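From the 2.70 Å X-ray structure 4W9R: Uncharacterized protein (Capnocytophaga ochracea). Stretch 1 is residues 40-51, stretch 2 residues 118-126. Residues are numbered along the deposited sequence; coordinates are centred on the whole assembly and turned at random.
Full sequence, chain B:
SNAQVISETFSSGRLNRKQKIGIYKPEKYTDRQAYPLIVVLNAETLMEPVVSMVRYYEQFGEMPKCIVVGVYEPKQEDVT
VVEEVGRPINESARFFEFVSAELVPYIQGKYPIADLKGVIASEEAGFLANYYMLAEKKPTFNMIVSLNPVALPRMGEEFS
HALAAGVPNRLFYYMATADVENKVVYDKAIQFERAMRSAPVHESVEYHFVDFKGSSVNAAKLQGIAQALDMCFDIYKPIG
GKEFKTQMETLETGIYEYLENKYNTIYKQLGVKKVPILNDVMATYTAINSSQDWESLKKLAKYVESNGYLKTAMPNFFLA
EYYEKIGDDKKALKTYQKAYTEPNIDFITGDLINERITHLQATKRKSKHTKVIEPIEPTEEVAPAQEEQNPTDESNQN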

ATOM      1  N   VAL B  40     -14.200   2.128  -7.080  1.00 30.41           N
ATOM      2  CA  VAL B  40     -13.203   1.144  -7.494  1.00 22.68           C
ATOM      3  C   VAL B  40     -13.815   0.080  -8.406  1.00 25.78           C
ATOM      4  O   VAL B  40     -14.667  -0.698  -7.977  1.00 32.90           O
ATOM      5  CB  VAL B  40     -12.559   0.457  -6.280  1.00 24.82           C
ATOM      6  CG1 VAL B  40     -11.489  -0.523  -6.734  1.00 40.33           C
ATOM      7  CG2 VAL B  40     -11.975   1.492  -5.336  1.00 19.13           C
ATOM      8  N   LEU B  41     -13.380   0.056  -9.663  1.00 23.47           N
ATOM      9  CA  LEU B  41     -13.943  -0.849 -10.666  1.00 33.18           C
ATOM     10  C   LEU B  41     -13.396  -2.273 -10.567  1.00 45.64           C
ATOM     11  O   LEU B  41     -14.043  -3.238 -10.975  1.00 58.59           O
ATOM     12  CB  LEU B  41     -13.679  -0.294 -12.064  1.00 18.98           C
ATOM     13  CG  LEU B  41     -14.081   1.166 -12.266  1.00 25.08           C
ATOM     14  CD1 LEU B  41     -13.789   1.610 -13.690  1.00 27.48           C
ATOM     15  CD2 LEU B  41     -15.548   1.366 -11.926  1.00 28.72           C
ATOM     16  N   ASN B  42     -12.184  -2.376 -10.042  1.00 29.10           N
ATOM     17  CA  ASN B  42     -11.416  -3.616  -9.954  1.00 31.87           C
ATOM     18  C   ASN B  42     -11.574  -4.359  -8.627  1.00 38.07           C
ATOM     19  O   ASN B  42     -10.820  -5.285  -8.335  1.00 55.04           O
ATOM     20  CB  ASN B  42      -9.950  -3.338 -10.248  1.00 51.66           C
ATOM     21  CG  ASN B  42      -9.701  -3.113 -11.727  1.00 46.24           C
ATOM     22  OD1 ASN B  42      -9.371  -2.008 -12.153  1.00 45.18           O
ATOM     23  ND2 ASN B  42      -9.884  -4.161 -12.520  1.00 37.96           N
ATOM     24  N   ALA B  43     -12.536  -3.921  -7.822  1.00 30.05           N
ATOM     25  CA  ALA B  43     -12.567  -4.114  -6.371  1.00 30.23           C
ATOM     26  C   ALA B  43     -12.282  -5.524  -5.847  1.00 30.11           C
ATOM     27  O   ALA B  43     -11.852  -5.665  -4.705  1.00 32.26           O
ATOM     28  CB  ALA B  43     -13.922  -3.661  -5.846  1.00 16.61           C
ATOM     29  N   GLU B  44     -12.525  -6.565  -6.639  1.00 32.90           N
ATOM     30  CA  GLU B  44     -12.180  -7.920  -6.197  1.00 24.34           C
ATOM     31  C   GLU B  44     -10.711  -8.007  -5.747  1.00 29.86           C
ATOM     32  O   GLU B  44     -10.361  -8.817  -4.892  1.00 34.41           O
ATOM     33  CB  GLU B  44     -12.457  -8.946  -7.302  1.00 32.95           C
ATOM     34  CG  GLU B  44     -11.569  -8.831  -8.536  1.00 47.81           C
ATOM     35  CD  GLU B  44     -12.045  -7.775  -9.516  1.00 43.83           C
ATOM     36  OE1 GLU B  44     -13.096  -7.149  -9.258  1.00 45.27           O
ATOM     37  OE2 GLU B  44     -11.367  -7.569 -10.544  1.00 40.03           O
ATOM     38  N   THR B  45      -9.868  -7.151  -6.318  1.00 26.03           N
ATOM     39  CA  THR B  45      -8.470  -7.027  -5.911  1.00 22.10           C
ATOM     40  C   THR B  45      -8.211  -5.704  -5.181  1.00 30.35           C
ATOM     41  O   THR B  45      -7.782  -5.698  -4.028  1.00 41.32           O
ATOM     42  CB  THR B  45      -7.512  -7.145  -7.113  1.00 23.52           C
ATOM     43  OG1 THR B  45      -7.916  -6.239  -8.147  1.00 28.16           O
ATOM     44  CG2 THR B  45      -7.522  -8.562  -7.659  1.00 26.96           C
ATOM     45  N   LEU B  46      -8.439  -4.592  -5.875  1.00 19.41           N
ATOM     46  CA  LEU B  46      -8.070  -3.260  -5.390  1.00 24.51           C
ATOM     47  C   LEU B  46      -8.844  -2.700  -4.185  1.00 27.95           C
ATOM     48  O   LEU B  46      -8.359  -1.777  -3.531  1.00 30.17           O
ATOM     49  CB  LEU B  46      -8.194  -2.256  -6.539  1.00 23.16           C
ATOM     50  CG  LEU B  46      -7.222  -2.436  -7.705  1.00 23.48           C
ATOM     51  CD1 LEU B  46      -7.407  -1.331  -8.732  1.00 19.62           C
ATOM     52  CD2 LEU B  46      -5.789  -2.467  -7.199  1.00 20.14           C
HETATM   53  N   MSE B  47     -10.028  -3.235  -3.888  1.00 25.79           N
HETATM   54  CA  MSE B  47     -10.895  -2.640  -2.861  1.00 23.30           C
HETATM   55  C   MSE B  47     -10.242  -2.527  -1.487  1.00 26.83           C
HETATM   56  O   MSE B  47     -10.161  -1.438  -0.923  1.00 27.54           O
HETATM   57  CB  MSE B  47     -12.192  -3.438  -2.719  1.00 26.06           C
HETATM   58  CG  MSE B  47     -13.178  -2.869  -1.706  1.00 30.51           C
HETATM   59 SE   MSE B  47     -14.002  -1.199  -2.288  1.00 64.40          SE
HETATM   60  CE  MSE B  47     -15.244  -0.921  -0.810  1.00 40.41           C
ATOM     61  N   GLU B  48      -9.782  -3.651  -0.950  1.00 32.33           N
ATOM     62  CA  GLU B  48      -9.209  -3.669   0.393  1.00 36.31           C
ATOM     63  C   GLU B  48      -7.929  -2.830   0.529  1.00 34.00           C
ATOM     64  O   GLU B  48      -7.757  -2.148   1.542  1.00 37.69           O
ATOM     65  CB  GLU B  48      -8.944  -5.110   0.839  1.00 41.84           C
ATOM     66  CG  GLU B  48     -10.206  -5.932   1.035  1.00 59.71           C
ATOM     67  CD  GLU B  48      -9.927  -7.283   1.659  1.00 86.38           C
ATOM     68  OE1 GLU B  48      -8.801  -7.485   2.155  1.00 90.42           O
ATOM     69  OE2 GLU B  48     -10.834  -8.143   1.652  1.00 99.81           O
ATOM     70  N   PRO B  49      -7.024  -2.877  -0.468  1.00 26.04           N
ATOM     71  CA  PRO B  49      -5.890  -1.950  -0.365  1.00 32.62           C
ATOM     72  C   PRO B  49      -6.303  -0.477  -0.373  1.00 29.58           C
ATOM     73  O   PRO B  49      -5.720   0.310   0.369  1.00 31.00           O
ATOM     74  CB  PRO B  49      -5.053  -2.284  -1.603  1.00 22.73           C
ATOM     75  CG  PRO B  49      -5.350  -3.711  -1.864  1.00 26.84           C
ATOM     76  CD  PRO B  49      -6.808  -3.872  -1.536  1.00 21.16           C
ATOM     77  N   VAL B  50      -7.288  -0.114  -1.190  1.00 23.91           N
ATOM     78  CA  VAL B  50      -7.767   1.265  -1.233  1.00 18.15           C
ATOM     79  C   VAL B  50      -8.401   1.668   0.097  1.00 28.19           C
ATOM     80  O   VAL B  50      -8.080   2.719   0.655  1.00 35.79           O
ATOM     81  CB  VAL B  50      -8.787   1.481  -2.371  1.00 23.68           C
ATOM     82  CG1 VAL B  50      -9.492   2.825  -2.214  1.00 17.13           C
ATOM     83  CG2 VAL B  50      -8.100   1.396  -3.724  1.00 19.05           C
ATOM     84  N   VAL B  51      -9.293   0.824   0.607  1.00 20.81           N
ATOM     85  CA  VAL B  51      -9.973   1.098   1.867  1.00 25.79           C
ATOM     86  C   VAL B  51      -8.985   1.206   3.028  1.00 26.36           C
ATOM     87  O   VAL B  51      -9.090   2.108   3.858  1.00 30.22           O
ATOM     88  CB  VAL B  51     -11.022   0.013   2.189  1.00 23.93           C
ATOM     89  CG1 VAL B  51     -11.590   0.209   3.585  1.00 18.17           C
ATOM     90  CG2 VAL B  51     -12.134   0.035   1.156  1.00 32.19           C
ATOM     91  N   GLY B 118     -13.831  10.470  -6.969  1.00 22.65           N
ATOM     92  CA  GLY B 118     -12.753   9.838  -7.710  1.00 20.15           C
ATOM     93  C   GLY B 118     -13.075   8.464  -8.267  1.00 31.21           C
ATOM     94  O   GLY B 118     -14.079   7.850  -7.904  1.00 33.73           O
ATOM     95  N   VAL B 119     -12.203   7.971  -9.140  1.00 26.16           N
ATOM     96  CA  VAL B 119     -12.328   6.619  -9.670  1.00 21.42           C
ATOM     97  C   VAL B 119     -10.952   5.960  -9.778  1.00 30.65           C
ATOM     98  O   VAL B 119     -10.003   6.548 -10.299  1.00 26.68           O
ATOM     99  CB  VAL B 119     -13.035   6.606 -11.049  1.00 25.08           C
ATOM    100  CG1 VAL B 119     -12.325   7.518 -12.043  1.00 21.27           C
ATOM    101  CG2 VAL B 119     -13.133   5.186 -11.590  1.00 27.21           C
ATOM    102  N   ILE B 120     -10.850   4.738  -9.268  1.00 26.52           N
ATOM    103  CA  ILE B 120      -9.604   3.986  -9.320  1.00 17.87           C
ATOM    104  C   ILE B 120      -9.817   2.677 -10.065  1.00 27.12           C
ATOM    105  O   ILE B 120     -10.747   1.928  -9.765  1.00 30.64           O
ATOM    106  CB  ILE B 120      -9.058   3.687  -7.912  1.00 21.74           C
ATOM    107  CG1 ILE B 120      -8.842   4.984  -7.134  1.00 28.18           C
ATOM    108  CG2 ILE B 120      -7.760   2.896  -7.997  1.00 21.77           C
ATOM    109  CD1 ILE B 120      -8.302   4.771  -5.736  1.00 27.99           C
ATOM    110  N   ALA B 121      -8.956   2.406 -11.040  1.00 17.59           N
ATOM    111  CA  ALA B 121      -9.074   1.190 -11.833  1.00 23.07           C
ATOM    112  C   ALA B 121      -7.717   0.714 -12.334  1.00 25.38           C
ATOM    113  O   ALA B 121      -6.754   1.481 -12.373  1.00 32.90           O
ATOM    114  CB  ALA B 121     -10.020   1.414 -13.000  1.00 19.66           C
ATOM    115  N   SER B 122      -7.646  -0.558 -12.713  1.00 17.85           N
ATOM    116  CA  SER B 122      -6.409  -1.133 -13.227  1.00 18.40           C
ATOM    117  C   SER B 122      -6.646  -1.944 -14.500  1.00 26.57           C
ATOM    118  O   SER B 122      -7.777  -2.337 -14.792  1.00 27.04           O
ATOM    119  CB  SER B 122      -5.744  -2.011 -12.162  1.00 20.25           C
ATOM    120  OG  SER B 122      -6.528  -3.154 -11.872  1.00 22.34           O
ATOM    121  N   GLU B 123      -5.568  -2.179 -15.246  1.00 18.50           N
ATOM    122  CA  GLU B 123      -5.613  -2.943 -16.496  1.00 21.19           C
ATOM    123  C   GLU B 123      -6.597  -2.342 -17.501  1.00 26.97           C
ATOM    124  O   GLU B 123      -6.551  -1.144 -17.776  1.00 34.14           O
ATOM    125  CB  GLU B 123      -5.959  -4.409 -16.221  1.00 25.37           C
ATOM    126  CG  GLU B 123      -4.817  -5.218 -15.609  1.00 25.20           C
ATOM    127  CD  GLU B 123      -4.598  -4.923 -14.136  1.00 40.37           C
ATOM    128  OE1 GLU B 123      -5.560  -5.063 -13.350  1.00 45.60           O
ATOM    129  OE2 GLU B 123      -3.464  -4.553 -13.764  1.00 37.01           O
ATOM    130  N   GLU B 124      -7.478  -3.173 -18.049  1.00 22.91           N
ATOM    131  CA  GLU B 124      -8.438  -2.713 -19.049  1.00 25.10           C
ATOM    132  C   GLU B 124      -9.357  -1.632 -18.487  1.00 26.77           C
ATOM    133  O   GLU B 124      -9.603  -0.617 -19.137  1.00 31.85           O
ATOM    134  CB  GLU B 124      -9.271  -3.881 -19.583  1.00 30.16           C
ATOM    135  CG  GLU B 124      -8.500  -4.863 -20.458  1.00 47.77           C
ATOM    136  CD  GLU B 124      -7.701  -5.868 -19.650  1.00 67.75           C
ATOM    137  OE1 GLU B 124      -7.868  -5.908 -18.412  1.00 69.57           O
ATOM    138  OE2 GLU B 124      -6.909  -6.621 -20.255  1.00 70.32           O
ATOM    139  N   ALA B 125      -9.858  -1.856 -17.276  1.00 22.81           N
ATOM    140  CA  ALA B 125     -10.704  -0.873 -16.609  1.00 26.08           C
ATOM    141  C   ALA B 125      -9.927   0.414 -16.338  1.00 34.29           C
ATOM    142  O   ALA B 125     -10.495   1.507 -16.350  1.00 24.58           O
ATOM    143  CB  ALA B 125     -11.262  -1.442 -15.315  1.00 16.04           C
ATOM    144  N   GLY B 126      -8.628   0.274 -16.094  1.00 26.47           N
ATOM    145  CA  GLY B 126      -7.762   1.416 -15.870  1.00 28.08           C
ATOM    146  C   GLY B 126      -7.708   2.338 -17.073  1.00 27.81           C
ATOM    147  O   GLY B 126      -7.643   3.558 -16.929  1.00 41.46           O
TER
HETATM  148  O   HOH W   1      -9.591  -4.316 -15.950  1.00 30.26           O
HETATM  149  O   HOH W   2      -5.791  -4.974  -9.606  1.00 38.84           O

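Where parallel strands lie side by side, backbone bonds set the register and side chains fill the space around it. The pairing of residues 40-51 with residues 118-126 is a compact example, burying 444 Å² in total, and three residues, I120, L41 and N42, account for much of it.

The backbone sets the register. V40 and I120 form a parallel bridge, their CA atoms 4.9 Å apart, and the carbonyl of I120 serves both V40 and its successor. L41 N donates a hydrogen bond to I120 O at 3.2 Å, nearly straight at 159°, while V40 CA makes a CA-H...O contact with the same I120 O at 3.4 Å.

I120 covers the most surface of any residue here. Its side chain lies on the same face of the sheet as that of V40, and beyond the loop residues L41 and N42, the helix of the first stretch carries L46 and V50 over it. I120 CD1 meets V50 CG2 at 3.9 Å, and I120 CG2 lies 4.3 Å from L46 CD1. These aliphatic groups meet in a buried, apolar layer; the helix axis runs at 131° to the strand direction, with a closest approach of 9.1 Å.

L41 extends the apolar packing through different neighbours. Its CD1 reaches A121 CB at 3.8 Å, its CG lies 4.2 Å from V119 CG2, and its CB is 4.2 Å from A125 CB. L41 thus touches both the strand, at V119 and A121, and the helix that follows it, at A125.

N42 supplies the polar counterpart. S122 N donates to N42 OD1 at 161°, and the modelled separation of 2.3 Å is very short for such a bond, a value to be read with caution at 2.70 Å resolution. An asparagine side chain thus takes up a strand amide just where the first stretch has left the sheet. The other end of the amide group joins a water: N42 ND2 donates a weak bond of 3.4 Å to water 1, which in turn donates to S122 O at 2.9 Å and accepts from A125 N at 2.8 Å. The backbone of N42 is also employed, since T45 N donates to N42 O at 2.9 Å in the first turn. A second water links the stretches nearby, lying 2.9 Å from T45 OG1 and donating to S122 OG at 3.0 Å.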